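Local coordinates for AxyAgu115A (PDB 6NPS), which probably removes glucuronic acid side groups from xylan, acting as an alpha-glucuronidase of glycoside hydrolase family 115, at residues A244-C250 with I298-G304; W284-K289 with L334-V339; R303-K309 with Y353-E357; I328-N332 with E373-D377. The protein carries 3 engineered substitutions. All coordinates share one frame; numbering follows the deposited sequence.

All four contacts lie in the family 115 barrel domain, on one side of the chain's centre. Contact 1 brings the loop after strand 241-242 to strand 298-300. Contact 3, its centre about 9 Å away, joins the loop that follows strand 298-300 to the turn entering helix 356-361 and shares Arg303 and Gly304 with contact 1. Contacts 2 and 4 both use helix 317-338, their centres about 14 Å apart, and pack it against helix 277-291 and the loop before strand 379-383. Contacts 2 and 3 are about 23 Å apart. Contact 1 comes before contacts 3 and 4, whereas contact 2 alternates with all the others and 3 with 4, tying together pieces of the barrel distant in sequence.

Contact 1 of 4, residues A244-C250 with I298-G304; sequences ASHHEPC and ITIGMRG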
# COMPACT_ATOMS: atom_id res chain seq x y z
N ALA A 244 -7.41 -4.53 46.55
CA ALA A 244 -7.99 -3.61 45.60
C ALA A 244 -6.88 -3.03 44.75
O ALA A 244 -5.72 -2.94 45.18
CB ALA A 244 -8.76 -2.47 46.33
N SER A 245 -7.24 -2.62 43.54
CA SER A 245 -6.24 -2.14 42.62
C SER A 245 -5.70 -0.79 43.08
O SER A 245 -6.17 -0.17 44.04
CB SER A 245 -6.81 -2.06 41.21
OG SER A 245 -7.63 -0.90 41.06
N HIS A 246 -4.71 -0.34 42.31
CA HIS A 246 -3.91 0.85 42.57
C HIS A 246 -4.73 2.11 42.77
O HIS A 246 -4.24 3.05 43.42
CB HIS A 246 -2.95 1.05 41.40
CG HIS A 246 -3.51 0.61 40.08
ND1 HIS A 246 -4.26 1.45 39.28
CD2 HIS A 246 -3.45 -0.58 39.42
CE1 HIS A 246 -4.63 0.80 38.19
NE2 HIS A 246 -4.14 -0.43 38.24
N HIS A 247 -5.93 2.15 42.22
CA HIS A 247 -6.80 3.30 42.36
C HIS A 247 -8.02 3.08 43.20
O HIS A 247 -8.99 3.73 42.99
CB HIS A 247 -7.20 3.86 41.01
CG HIS A 247 -8.00 2.94 40.17
ND1 HIS A 247 -9.36 3.08 40.00
CD2 HIS A 247 -7.64 1.92 39.37
CE1 HIS A 247 -9.80 2.15 39.18
NE2 HIS A 247 -8.77 1.44 38.77
N GLU A 248 -7.99 2.13 44.11
CA GLU A 248 -9.15 1.85 44.96
C GLU A 248 -8.73 1.83 46.43
O GLU A 248 -8.81 0.80 47.09
CB GLU A 248 -9.80 0.52 44.55
CG GLU A 248 -10.38 0.55 43.08
CD GLU A 248 -10.79 -0.85 42.60
OE1 GLU A 248 -9.93 -1.76 42.58
OE2 GLU A 248 -11.97 -1.06 42.25
N PRO A 249 -8.32 2.98 46.98
CA PRO A 249 -7.86 3.01 48.37
C PRO A 249 -8.96 2.90 49.42
O PRO A 249 -10.14 3.21 49.19
CB PRO A 249 -7.15 4.36 48.48
CG PRO A 249 -7.80 5.23 47.40
CD PRO A 249 -8.11 4.29 46.29
N CYS A 250 -8.54 2.43 50.60
CA CYS A 250 -9.32 2.45 51.83
C CYS A 250 -10.60 1.63 51.70
O CYS A 250 -11.65 2.01 52.21
CB CYS A 250 -9.67 3.88 52.22
SG CYS A 250 -8.23 4.67 52.93
N ILE A 298 -5.30 -3.22 52.86
CA ILE A 298 -5.82 -1.89 52.55
C ILE A 298 -4.88 -1.21 51.57
O ILE A 298 -3.68 -1.04 51.84
CB ILE A 298 -5.97 -1.05 53.82
CG1 ILE A 298 -6.87 -1.76 54.84
CG2 ILE A 298 -6.48 0.36 53.45
CD1 ILE A 298 -6.97 -1.00 56.19
N THR A 299 -5.42 -0.79 50.42
CA THR A 299 -4.61 -0.03 49.48
C THR A 299 -4.60 1.43 49.93
O THR A 299 -5.62 1.96 50.38
CB THR A 299 -5.14 -0.20 48.06
OG1 THR A 299 -4.96 -1.57 47.63
CG2 THR A 299 -4.38 0.71 47.07
N ILE A 300 -3.43 2.06 49.87
CA ILE A 300 -3.33 3.48 50.22
C ILE A 300 -2.82 4.23 49.00
O ILE A 300 -2.44 3.63 47.99
CB ILE A 300 -2.44 3.71 51.46
CG1 ILE A 300 -1.03 3.15 51.22
CG2 ILE A 300 -3.08 3.04 52.71
CD1 ILE A 300 0.03 3.70 52.19
N GLY A 301 -2.82 5.56 49.09
CA GLY A 301 -2.52 6.39 47.94
C GLY A 301 -3.79 6.90 47.27
O GLY A 301 -4.89 6.75 47.80
N MET A 302 -3.62 7.49 46.07
CA MET A 302 -4.78 7.96 45.31
C MET A 302 -4.50 8.25 43.83
O MET A 302 -3.82 9.23 43.51
CB MET A 302 -5.34 9.22 45.96
CG MET A 302 -6.78 9.50 45.58
SD MET A 302 -7.21 11.21 45.98
CE MET A 302 -8.86 11.34 45.24
N ARG A 303 -5.12 7.47 42.95
CA ARG A 303 -5.01 7.66 41.51
C ARG A 303 -6.39 8.04 40.97
O ARG A 303 -7.40 7.85 41.66
CB ARG A 303 -4.51 6.38 40.83
CG ARG A 303 -3.00 6.22 40.84
CD ARG A 303 -2.56 5.07 39.94
NE ARG A 303 -2.49 5.47 38.54
CZ ARG A 303 -3.25 4.94 37.58
NH1 ARG A 303 -4.13 4.00 37.87
NH2 ARG A 303 -3.12 5.36 36.33
N GLY A 304 -6.46 8.58 39.75
CA GLY A 304 -7.72 8.97 39.18
C GLY A 304 -8.65 7.79 38.97
O GLY A 304 -8.26 6.62 39.03
O HOH W 1 -4.94 -4.36 48.52
O HOH W 2 -1.78 2.69 45.70
O HOH W 3 -8.31 -0.75 49.50
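The backbones of Pro249 and Thr299 approach to 4.6 Å between their CA atoms, and next to them Cys250 N gives a hydrogen bond to Thr299 O (3.0 Å). Thr299 is the residue most buried by the contact. With CG2 anti to the backbone N (chi1 of OG1 -66°), its methyl lies 3.6 Å from Ser245 O, while OG1 donates to Ala244 O at 2.9 Å, approaching from above the carbonyl plane. A water joins the same hydroxyl to Ala244 N, and another links Thr299 N with Glu248 O. A valine here would keep the bulk but would probably leave Ala244 O without this donor and the first water without one anchor. Compact proline suits its place, Pro249 CG lying 3.3 Å from Gly301 O; at Gly301's own backbone angles a CB would press on the preceding carbonyl oxygen. The His246 ring, 64° from the plane of the guanidinium that Arg303 gives to Glu355, stacks with Tyr353, and its NE2 bonds a glycerol probably from the crystallisation liquor. In the type I turn from Ser245 to Glu248, Glu248 OE1 accepts from Ser245 N and OG, and OE2 from Gly254 N. Strands 241-242 and 298-300 end the eight-stranded parallel sheet, consistent with TIM-barrel closure. Behind, Trp284 (helix 277-291) and Gln331 (helix 317-338) pack on Pro249 and Cys250, and strand 348-351 pairs with Ile298 and Ile300.

Contact 2 of 4, residues W284-K289 with L334-V339; sequences WEDGLK and LIKEHV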
# COMPACT_ATOMS: atom_id res chain seq x y z
N TRP A 284 -13.49 7.63 52.70
CA TRP A 284 -12.52 6.61 53.12
C TRP A 284 -12.82 6.10 54.53
O TRP A 284 -12.68 4.90 54.81
CB TRP A 284 -11.10 7.17 53.03
CG TRP A 284 -10.64 7.37 51.60
CD1 TRP A 284 -11.07 6.69 50.50
CD2 TRP A 284 -9.65 8.30 51.13
NE1 TRP A 284 -10.41 7.14 49.37
CE2 TRP A 284 -9.53 8.12 49.75
CE3 TRP A 284 -8.83 9.23 51.76
CZ2 TRP A 284 -8.65 8.87 48.96
CZ3 TRP A 284 -7.94 9.98 50.97
CH2 TRP A 284 -7.87 9.80 49.60
N GLU A 285 -13.23 7.00 55.42
CA GLU A 285 -13.63 6.61 56.77
C GLU A 285 -14.83 5.64 56.76
O GLU A 285 -14.82 4.62 57.46
CB GLU A 285 -13.99 7.85 57.59
CG GLU A 285 -14.45 7.51 58.98
CD GLU A 285 -15.09 8.70 59.72
OE1 GLU A 285 -15.01 9.84 59.21
OE2 GLU A 285 -15.67 8.48 60.80
N ASP A 286 -15.89 5.96 56.00
CA ASP A 286 -17.03 5.05 55.96
C ASP A 286 -16.67 3.73 55.28
O ASP A 286 -17.20 2.67 55.66
CB ASP A 286 -18.20 5.75 55.27
CG ASP A 286 -18.89 6.77 56.22
OD1 ASP A 286 -18.35 6.96 57.34
OD2 ASP A 286 -19.95 7.37 55.88
N GLY A 287 -15.75 3.76 54.32
CA GLY A 287 -15.28 2.51 53.73
C GLY A 287 -14.53 1.64 54.74
O GLY A 287 -14.72 0.41 54.78
N LEU A 288 -13.66 2.25 55.53
CA LEU A 288 -12.91 1.47 56.51
C LEU A 288 -13.81 0.94 57.63
O LEU A 288 -13.60 -0.17 58.12
CB LEU A 288 -11.78 2.33 57.10
CG LEU A 288 -10.73 2.81 56.10
CD1 LEU A 288 -9.91 3.94 56.72
CD2 LEU A 288 -9.82 1.65 55.62
N LYS A 289 -14.81 1.73 58.04
CA LYS A 289 -15.78 1.24 59.01
C LYS A 289 -16.60 0.09 58.45
O LYS A 289 -17.02 -0.79 59.21
CB LYS A 289 -16.72 2.37 59.43
CG LYS A 289 -16.13 3.39 60.39
CD LYS A 289 -17.23 4.33 60.91
CE LYS A 289 -16.67 5.37 61.88
NZ LYS A 289 -17.74 6.24 62.46
N LEU A 334 -6.91 7.56 59.59
CA LEU A 334 -8.19 6.86 59.51
C LEU A 334 -8.05 5.38 59.88
O LEU A 334 -8.84 4.84 60.67
CB LEU A 334 -8.76 7.03 58.11
CG LEU A 334 -9.29 8.42 57.77
CD1 LEU A 334 -9.80 8.32 56.33
CD2 LEU A 334 -10.35 8.86 58.76
N ILE A 335 -7.01 4.73 59.38
CA ILE A 335 -6.86 3.30 59.65
C ILE A 335 -6.62 3.05 61.14
O ILE A 335 -7.28 2.20 61.75
CB ILE A 335 -5.75 2.72 58.75
CG1 ILE A 335 -6.24 2.69 57.30
CG2 ILE A 335 -5.34 1.32 59.23
CD1 ILE A 335 -5.12 2.52 56.27
N LYS A 336 -5.80 3.89 61.74
CA LYS A 336 -5.54 3.77 63.16
C LYS A 336 -6.82 3.98 63.97
O LYS A 336 -7.00 3.35 65.01
CB LYS A 336 -4.47 4.78 63.59
CG LYS A 336 -3.21 4.15 64.15
CD LYS A 336 -2.03 5.10 64.07
CE LYS A 336 -1.21 5.08 65.35
NZ LYS A 336 -1.81 5.93 66.41
N GLU A 337 -7.71 4.86 63.51
CA GLU A 337 -8.89 5.21 64.31
C GLU A 337 -10.02 4.19 64.16
O GLU A 337 -10.77 3.97 65.11
CB GLU A 337 -9.41 6.60 63.92
CG GLU A 337 -8.50 7.73 64.34
CD GLU A 337 -8.85 9.07 63.67
OE1 GLU A 337 -9.61 9.08 62.67
OE2 GLU A 337 -8.32 10.11 64.12
N HIS A 338 -10.15 3.55 63.00
CA HIS A 338 -11.33 2.76 62.68
C HIS A 338 -11.05 1.32 62.31
O HIS A 338 -12.00 0.59 62.02
CB HIS A 338 -12.09 3.42 61.53
CG HIS A 338 -12.44 4.85 61.81
ND1 HIS A 338 -13.18 5.22 62.92
CD2 HIS A 338 -12.12 6.00 61.17
CE1 HIS A 338 -13.31 6.53 62.94
NE2 HIS A 338 -12.69 7.03 61.88
N VAL A 339 -9.79 0.88 62.29
CA VAL A 339 -9.46 -0.50 61.94
C VAL A 339 -8.67 -1.12 63.09
O VAL A 339 -9.10 -2.12 63.66
CB VAL A 339 -8.66 -0.58 60.63
CG1 VAL A 339 -8.21 -2.05 60.37
CG2 VAL A 339 -9.51 -0.09 59.45
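Leu288 and Leu334 join two neighbouring helices of the barrel's helical layer: helix 277-291 runs before strand 298-300 in the chain and helix 317-338 follows it. The short segments approach to 9.7 Å between axes and cross at -42°. Leu288 points its CD1 methyl across the interface, 3.6 Å from Leu334 CB and close to Ile335 CG1, the side chains meeting at about a right angle. Leu334 in turn reaches with CD1 to Trp284 CB (3.7 Å), and Val339 CG2 lies beside Leu288 CB. Branched aliphatic groups suit this buried part, which also touches Ile298 of the strand beneath. The extended chain of Lys289 lays CE over a face of the His338 ring, a CH-pi contact 4.0 Å from the ring centroid. Glu285, its CG anti to the backbone N (chi1 179°), brings CG to 3.4 Å from His338 NE2, with carboxylate and ring planes nearly parallel, 5° apart. One turn apart on their helix, Lys289 NZ and Glu285 OE2 form a salt bridge at 3.5 Å. The seam is thus apolar inside; at its rim the histidine meets these neighbours by packing, and Glu285 OE2, though near NE2, has too poor an angle for a hydrogen bond.

Contact 3 of 4, residues R303-K309 with Y353-E357; sequences RGEADTK and YKEVE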
# COMPACT_ATOMS: atom_id res chain seq x y z
N ARG A 303 -5.12 7.47 42.95
CA ARG A 303 -5.01 7.66 41.51
C ARG A 303 -6.39 8.04 40.97
O ARG A 303 -7.40 7.85 41.66
CB ARG A 303 -4.51 6.38 40.83
CG ARG A 303 -3.00 6.22 40.84
CD ARG A 303 -2.56 5.07 39.94
NE ARG A 303 -2.49 5.47 38.54
CZ ARG A 303 -3.25 4.94 37.58
NH1 ARG A 303 -4.13 4.00 37.87
NH2 ARG A 303 -3.12 5.36 36.33
N GLY A 304 -6.46 8.58 39.75
CA GLY A 304 -7.72 8.97 39.18
C GLY A 304 -8.65 7.79 38.97
O GLY A 304 -8.26 6.62 39.03
N GLU A 305 -9.92 8.12 38.73
CA GLU A 305 -10.95 7.11 38.56
C GLU A 305 -10.85 6.42 37.20
O GLU A 305 -10.58 7.07 36.18
CB GLU A 305 -12.33 7.73 38.72
CG GLU A 305 -12.66 8.10 40.14
CD GLU A 305 -14.05 8.65 40.27
OE1 GLU A 305 -14.48 9.41 39.37
OE2 GLU A 305 -14.73 8.32 41.27
N ALA A 306 -11.09 5.11 37.20
CA ALA A 306 -11.00 4.27 36.01
C ALA A 306 -9.61 4.38 35.37
O ALA A 306 -9.48 4.70 34.18
CB ALA A 306 -12.10 4.62 35.01
N ASP A 307 -8.58 4.10 36.18
CA ASP A 307 -7.19 4.02 35.72
C ASP A 307 -6.78 5.26 34.92
O ASP A 307 -6.37 5.18 33.76
CB ASP A 307 -6.95 2.73 34.91
CG ASP A 307 -5.46 2.44 34.67
OD1 ASP A 307 -4.67 2.55 35.62
OD2 ASP A 307 -5.08 2.10 33.52
N THR A 308 -6.90 6.42 35.57
CA THR A 308 -6.40 7.68 35.05
C THR A 308 -5.37 8.25 36.02
O THR A 308 -5.14 7.71 37.11
CB THR A 308 -7.54 8.70 34.79
OG1 THR A 308 -8.32 8.90 35.98
CG2 THR A 308 -8.47 8.23 33.65
N LYS A 309 -4.73 9.34 35.60
CA LYS A 309 -3.90 10.14 36.50
C LYS A 309 -4.78 10.97 37.43
O LYS A 309 -5.82 11.49 37.02
CB LYS A 309 -2.99 11.06 35.70
CG LYS A 309 -2.48 10.44 34.40
CD LYS A 309 -1.01 10.78 34.16
CE LYS A 309 -0.74 12.27 34.36
NZ LYS A 309 0.47 12.78 33.65
N TYR A 353 2.35 2.12 40.52
CA TYR A 353 1.82 1.74 39.20
C TYR A 353 1.89 2.91 38.24
O TYR A 353 1.43 4.01 38.57
CB TYR A 353 0.37 1.23 39.31
CG TYR A 353 -0.24 0.73 38.00
CD1 TYR A 353 0.29 -0.39 37.33
CD2 TYR A 353 -1.33 1.37 37.42
CE1 TYR A 353 -0.26 -0.85 36.14
CE2 TYR A 353 -1.91 0.93 36.23
CZ TYR A 353 -1.36 -0.19 35.58
OH TYR A 353 -1.89 -0.66 34.39
N LYS A 354 2.44 2.66 37.03
CA LYS A 354 2.60 3.61 35.93
C LYS A 354 3.25 4.92 36.39
O LYS A 354 4.39 4.92 36.86
CB LYS A 354 1.26 3.90 35.26
CG LYS A 354 0.88 2.90 34.17
CD LYS A 354 -0.62 2.89 33.96
CE LYS A 354 -0.99 2.37 32.59
NZ LYS A 354 -0.83 3.44 31.56
N GLU A 355 2.51 6.03 36.29
CA GLU A 355 3.07 7.33 36.61
C GLU A 355 3.49 7.46 38.07
O GLU A 355 4.21 8.40 38.40
CB GLU A 355 2.06 8.44 36.24
CG GLU A 355 0.96 8.67 37.29
CD GLU A 355 -0.26 7.75 37.09
OE1 GLU A 355 -0.33 7.03 36.05
OE2 GLU A 355 -1.15 7.74 37.98
N VAL A 356 3.06 6.54 38.94
CA VAL A 356 3.36 6.68 40.37
C VAL A 356 4.82 6.34 40.67
O VAL A 356 5.42 6.92 41.59
CB VAL A 356 2.39 5.83 41.22
CG1 VAL A 356 2.62 6.12 42.72
CG2 VAL A 356 0.93 6.07 40.83
N GLU A 357 5.41 5.39 39.93
CA GLU A 357 6.83 5.05 40.10
C GLU A 357 7.75 6.28 40.04
O GLU A 357 8.59 6.43 40.93
CB GLU A 357 7.26 3.97 39.08
CG GLU A 357 8.60 3.27 39.39
CD GLU A 357 9.04 2.25 38.32
OE1 GLU A 357 9.28 2.67 37.15
OE2 GLU A 357 9.18 1.03 38.64
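Arg303 grips Glu355 side-on with two nitrogens, one for each carboxylate oxygen. Arg303 NE gives a nearly straight bond to Glu355 OE2 (2.7 Å, 161°), while NH2 reaches Glu355 OE1 at 3.3 Å, on the oxygen's syn lone pair; both oxygens lie close to the guanidinium plane. The bend of the arginine at chi3 (82°) turns its head toward this acid. On another edge, Arg303 NH1 donates to Asp307 OD1 at 2.7 Å, from the anti side of the carboxylate, with a weaker bond from NH2 to the same atom. The faces are occupied too: Thr308 O stands 3.2 Å above one, at an angle too poor for a bond, and Tyr353 CD2 lies over the opposite one, its ring almost perpendicular. Asp307 OD1 also meets the edge of that ring, 3.3 Å from Tyr353 CE2, and Tyr353 OH is hydrogen-bonded to Asn386 OD1 and to a glycerol, probably from the crystallisation liquor. Val356 CG2 packs on Arg303 CD. A leucine in place of Arg303 would probably leave the Glu355 and Asp307 carboxylates without their shared cation and weaken the tie between loop and turn. Only arginine offers so many N-H groups in one plane, and this salt-bridge network fixes the guanidinium against rotation.

Contact 4 of 4, residues I328-N332 with E373-D377; sequences IQTQN and EELED
Asn332 and Glu374 lie alongside one another, running opposite ways, the asparagine amide turned 38° from the glutamate carboxylate. From this position ND2 supplies both hydrogen bonds of the contact. Asn332 ND2 meets the backbone Glu374 O at 3.2 Å, on a lone pair and in the carbonyl plane, and it meets the side-chain OE1 nearly end-on; that second distance, 2.5 Å, is unusually short and its exact value is doubtful. Both acceptors lie close to the amide plane. Glu374 can offer them together because its chain bends at chi2 (-66°), folding the carboxylate back beside its own carbonyl. Asparagine suits the other side, for while ND2 is used here, its OD1 accepts from Arg348. Gln329, one turn earlier on the helix, crosses the glutamate at about a right angle, the nearest approach being Gln329 CG to Glu374 CG at 3.5 Å; the amide and carboxylate planes are 78° apart. Deeper in, Ile328 lays CG2 along Glu374 CB (3.9 Å) and sends CD1 to Leu375 CD2 at 4.0 Å, the two side chains crossing steeply. Both also touch Leu350 of strand 348-351, in keeping with branched aliphatic residues at both places. Helix 317-338 thus meets the loop before strand 379-383 through an apolar inner side and a polar outer one, where one amide binds two oxygens of Glu374 and so would tend to hold the glutamate bent.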
# COMPACT_ATOMS: atom_id res chain seq x y z
N ILE A 328 -1.69 9.97 52.07
CA ILE A 328 -1.24 8.82 52.86
C ILE A 328 -1.25 9.13 54.35
O ILE A 328 -1.70 8.32 55.18
CB ILE A 328 0.16 8.35 52.39
CG1 ILE A 328 0.03 7.62 51.05
CG2 ILE A 328 0.76 7.45 53.44
CD1 ILE A 328 1.35 7.38 50.24
N GLN A 329 -0.77 10.31 54.73
CA GLN A 329 -0.83 10.68 56.14
C GLN A 329 -2.26 10.63 56.67
O GLN A 329 -2.50 10.19 57.81
CB GLN A 329 -0.24 12.07 56.34
CG GLN A 329 1.22 12.08 56.73
CD GLN A 329 1.54 13.21 57.68
OE1 GLN A 329 2.32 13.04 58.63
NE2 GLN A 329 0.94 14.36 57.44
N THR A 330 -3.23 11.07 55.86
CA THR A 330 -4.64 11.05 56.26
C THR A 330 -5.15 9.61 56.37
O THR A 330 -5.82 9.25 57.35
CB THR A 330 -5.49 11.83 55.24
OG1 THR A 330 -5.01 13.18 55.11
CG2 THR A 330 -6.95 11.86 55.67
N GLN A 331 -4.87 8.79 55.35
CA GLN A 331 -5.37 7.43 55.34
C GLN A 331 -4.86 6.64 56.54
O GLN A 331 -5.65 5.96 57.23
CB GLN A 331 -4.99 6.76 54.02
CG GLN A 331 -5.79 7.27 52.81
CD GLN A 331 -5.14 6.91 51.51
OE1 GLN A 331 -3.94 6.68 51.46
NE2 GLN A 331 -5.92 6.89 50.43
N ASN A 332 -3.57 6.78 56.88
CA ASN A 332 -3.05 6.07 58.04
C ASN A 332 -3.77 6.46 59.32
O ASN A 332 -3.99 5.62 60.20
CB ASN A 332 -1.56 6.33 58.19
CG ASN A 332 -0.73 5.40 57.32
OD1 ASN A 332 -1.24 4.39 56.80
ND2 ASN A 332 0.53 5.76 57.12
N GLU A 373 8.37 8.11 56.31
CA GLU A 373 8.02 7.36 57.52
C GLU A 373 6.55 6.95 57.53
O GLU A 373 6.16 6.08 58.31
CB GLU A 373 8.43 8.12 58.77
CG GLU A 373 9.84 8.77 58.72
CD GLU A 373 9.95 9.98 57.78
OE1 GLU A 373 10.87 10.04 56.92
OE2 GLU A 373 9.11 10.89 57.93
N GLU A 374 5.79 7.46 56.60
CA GLU A 374 4.44 7.06 56.50
C GLU A 374 4.33 5.72 55.75
O GLU A 374 3.36 5.03 55.88
CB GLU A 374 3.66 8.18 55.87
CG GLU A 374 3.40 9.30 56.88
CD GLU A 374 2.48 8.82 57.99
OE1 GLU A 374 1.84 7.81 57.77
OE2 GLU A 374 2.39 9.40 59.08
N LEU A 375 5.35 5.37 54.99
CA LEU A 375 5.43 4.10 54.27
C LEU A 375 6.10 2.99 55.08
O LEU A 375 6.21 1.86 54.58
CB LEU A 375 6.17 4.31 52.96
CG LEU A 375 5.42 5.33 52.12
CD1 LEU A 375 6.25 5.63 50.88
CD2 LEU A 375 4.03 4.79 51.73
N GLU A 376 6.49 3.25 56.32
CA GLU A 376 7.05 2.19 57.13
C GLU A 376 5.99 1.12 57.39
O GLU A 376 4.84 1.44 57.75
CB GLU A 376 7.63 2.75 58.43
CG GLU A 376 8.71 1.84 59.01
CD GLU A 376 9.50 1.12 57.92
OE1 GLU A 376 9.26 -0.10 57.72
OE2 GLU A 376 10.36 1.75 57.27
N ASP A 377 6.36 -0.14 57.17
CA ASP A 377 5.54 -1.33 57.30
C ASP A 377 4.58 -1.49 56.13
O ASP A 377 3.86 -2.48 56.10
CB ASP A 377 4.74 -1.38 58.61
CG ASP A 377 5.57 -0.95 59.82
OD1 ASP A 377 5.16 -0.01 60.54
OD2 ASP A 377 6.64 -1.57 60.04